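Local coordinates for synaptonemal complex protein 2 (Mus musculus, PDB 5IWZ) that is a major component of the axial and lateral elements of synaptonemal complexes and is required for meiotic chromosome synapsis and for inserting SYCP3 into these complexes, at residues 100-104 with 149-154. Numbering follows the deposited sequence.
Sequences VQKMV and QVLESF
Near-parallel packing of two helices in the armadillo-repeat-like domain, consistent with neighbouring layers of an alpha-solenoid, is the kind of contact seen here. Residues 100-104 belong to helix 99-108 and 149-154 to helix 144-163; both segments are alpha-helical, phi/psi near -65/-40 with F154 looser at -100/-23, running in the same sense at 26° (signed crossing angle -26°) with their axes 10.2 Å apart. The register sets V100 opposite V150 (CA to CA 6.5 Å) and V104 opposite S153 (CA to CA 7.1 Å), about one turn on, a step of four residues on one helix and three on the other. V100, with chi1 t, brings its CG2 to 4.2 Å from CG2 of V150, and V104, also t, lays CG2 3.6 Å from CB of S153. S153, with chi1 m, turns OG back to donate a hydrogen bond to its own helix, at O of Q149 (3.1 Å). On the buried side F154, at chi1 -87° and chi2 -82°, reaches across: CE2 lies 3.6 Å from CG2 of V104, and the ring edge meets the backbone, CZ being 3.6 Å from O of M103. Helix 123-141 backs this side, L132 and I139 touching M103 and L136 touching F154. Toward the start of both segments the link becomes polar: one water accepts from N of V100 (2.8 Å) and donates to OE1 of Q149 (2.8 Å).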
loop_
_atom_site.group_PDB
_atom_site.type_symbol
_atom_site.label_atom_id
_atom_site.label_comp_id
_atom_site.label_asym_id
_atom_site.label_seq_id
_atom_site.Cartn_x
_atom_site.Cartn_y
_atom_site.Cartn_z
ATOM N N VAL A 100 8.329 13.270 -14.805
ATOM C CA VAL A 100 7.405 13.226 -13.675
ATOM C C VAL A 100 5.976 13.531 -14.129
ATOM O O VAL A 100 5.018 12.891 -13.672
ATOM C CB VAL A 100 7.873 14.183 -12.560
ATOM C CG1 VAL A 100 6.858 14.217 -11.421
ATOM C CG2 VAL A 100 9.234 13.755 -12.029
ATOM N N GLN A 101 5.809 14.492 -15.050
ATOM C CA GLN A 101 4.475 14.812 -15.560
ATOM C C GLN A 101 3.943 13.713 -16.476
ATOM O O GLN A 101 2.733 13.463 -16.498
ATOM C CB GLN A 101 4.480 16.154 -16.293
ATOM C CG GLN A 101 4.444 17.365 -15.363
ATOM C CD GLN A 101 5.768 17.591 -14.645
ATOM O OE1 GLN A 101 6.832 17.616 -15.273
ATOM N NE2 GLN A 101 5.711 17.740 -13.319
ATOM N N LYS A 102 4.813 13.042 -17.236
ATOM C CA LYS A 102 4.355 11.826 -17.908
ATOM C C LYS A 102 3.850 10.799 -16.898
ATOM O O LYS A 102 2.808 10.173 -17.109
ATOM C CB LYS A 102 5.459 11.232 -18.777
ATOM C CG LYS A 102 5.347 11.614 -20.251
ATOM C CD LYS A 102 5.736 13.042 -20.504
ATOM C CE LYS A 102 5.714 13.381 -21.997
ATOM N NZ LYS A 102 4.324 13.442 -22.540
ATOM N N MET A 103 4.551 10.627 -15.781
ATOM C CA MET A 103 4.085 9.639 -14.806
ATOM C C MET A 103 2.762 10.050 -14.168
ATOM O O MET A 103 1.946 9.179 -13.849
ATOM C CB MET A 103 5.151 9.407 -13.747
ATOM C CG MET A 103 6.421 8.932 -14.406
ATOM S SD MET A 103 7.285 7.670 -13.489
ATOM C CE MET A 103 5.942 6.715 -12.811
ATOM N N VAL A 104 2.527 11.358 -13.981
ATOM C CA VAL A 104 1.208 11.815 -13.534
ATOM C C VAL A 104 0.147 11.409 -14.545
ATOM O O VAL A 104 -0.916 10.866 -14.195
ATOM C CB VAL A 104 1.216 13.337 -13.307
ATOM C CG1 VAL A 104 -0.216 13.873 -13.113
ATOM C CG2 VAL A 104 2.086 13.671 -12.109
ATOM N N GLN A 149 9.490 17.472 -7.699
ATOM C CA GLN A 149 8.353 17.293 -8.598
ATOM C C GLN A 149 7.489 16.123 -8.168
ATOM O O GLN A 149 6.258 16.189 -8.261
ATOM C CB GLN A 149 8.823 17.108 -10.045
ATOM C CG GLN A 149 9.450 18.363 -10.643
ATOM C CD GLN A 149 9.725 18.247 -12.136
ATOM O OE1 GLN A 149 9.002 17.564 -12.866
ATOM N NE2 GLN A 149 10.793 18.898 -12.589
ATOM N N VAL A 150 8.104 15.046 -7.682
ATOM C CA VAL A 150 7.321 13.900 -7.234
ATOM C C VAL A 150 6.433 14.291 -6.059
ATOM O O VAL A 150 5.227 14.006 -6.051
ATOM C CB VAL A 150 8.238 12.708 -6.895
ATOM C CG1 VAL A 150 7.433 11.626 -6.208
ATOM C CG2 VAL A 150 8.863 12.145 -8.160
ATOM N N LEU A 151 7.014 14.963 -5.054
ATOM C CA LEU A 151 6.246 15.433 -3.901
ATOM C C LEU A 151 5.095 16.324 -4.340
ATOM O O LEU A 151 3.948 16.149 -3.901
ATOM C CB LEU A 151 7.155 16.213 -2.937
ATOM C CG LEU A 151 7.797 15.699 -1.642
ATOM C CD1 LEU A 151 7.189 14.417 -1.103
ATOM C CD2 LEU A 151 9.311 15.573 -1.779
ATOM N N GLU A 152 5.389 17.292 -5.213
ATOM C CA GLU A 152 4.404 18.312 -5.574
ATOM C C GLU A 152 3.239 17.716 -6.352
ATOM O O GLU A 152 2.081 18.108 -6.153
ATOM C CB GLU A 152 5.071 19.425 -6.396
ATOM C CG GLU A 152 5.971 20.332 -5.591
ATOM C CD GLU A 152 5.224 20.966 -4.442
ATOM O OE1 GLU A 152 4.121 21.499 -4.689
ATOM O OE2 GLU A 152 5.718 20.912 -3.293
ATOM N N SER A 153 3.532 16.784 -7.246
ATOM C CA SER A 153 2.512 16.209 -8.117
ATOM C C SER A 153 1.744 15.071 -7.462
ATOM O O SER A 153 0.529 14.963 -7.653
ATOM C CB SER A 153 3.165 15.715 -9.405
ATOM O OG SER A 153 3.843 16.790 -10.037
ATOM N N PHE A 154 2.417 14.203 -6.700
ATOM C CA PHE A 154 1.810 12.936 -6.296
ATOM C C PHE A 154 1.249 12.909 -4.876
ATOM O O PHE A 154 0.346 12.112 -4.630
ATOM C CB PHE A 154 2.802 11.779 -6.476
ATOM C CG PHE A 154 2.766 11.190 -7.861
ATOM C CD1 PHE A 154 1.799 10.253 -8.196
ATOM C CD2 PHE A 154 3.666 11.598 -8.833
ATOM C CE1 PHE A 154 1.747 9.713 -9.468
ATOM C CE2 PHE A 154 3.621 11.059 -10.119
ATOM C CZ PHE A 154 2.665 10.115 -10.431
HETATM O O HOH W 1 9.911 15.635 -14.696
#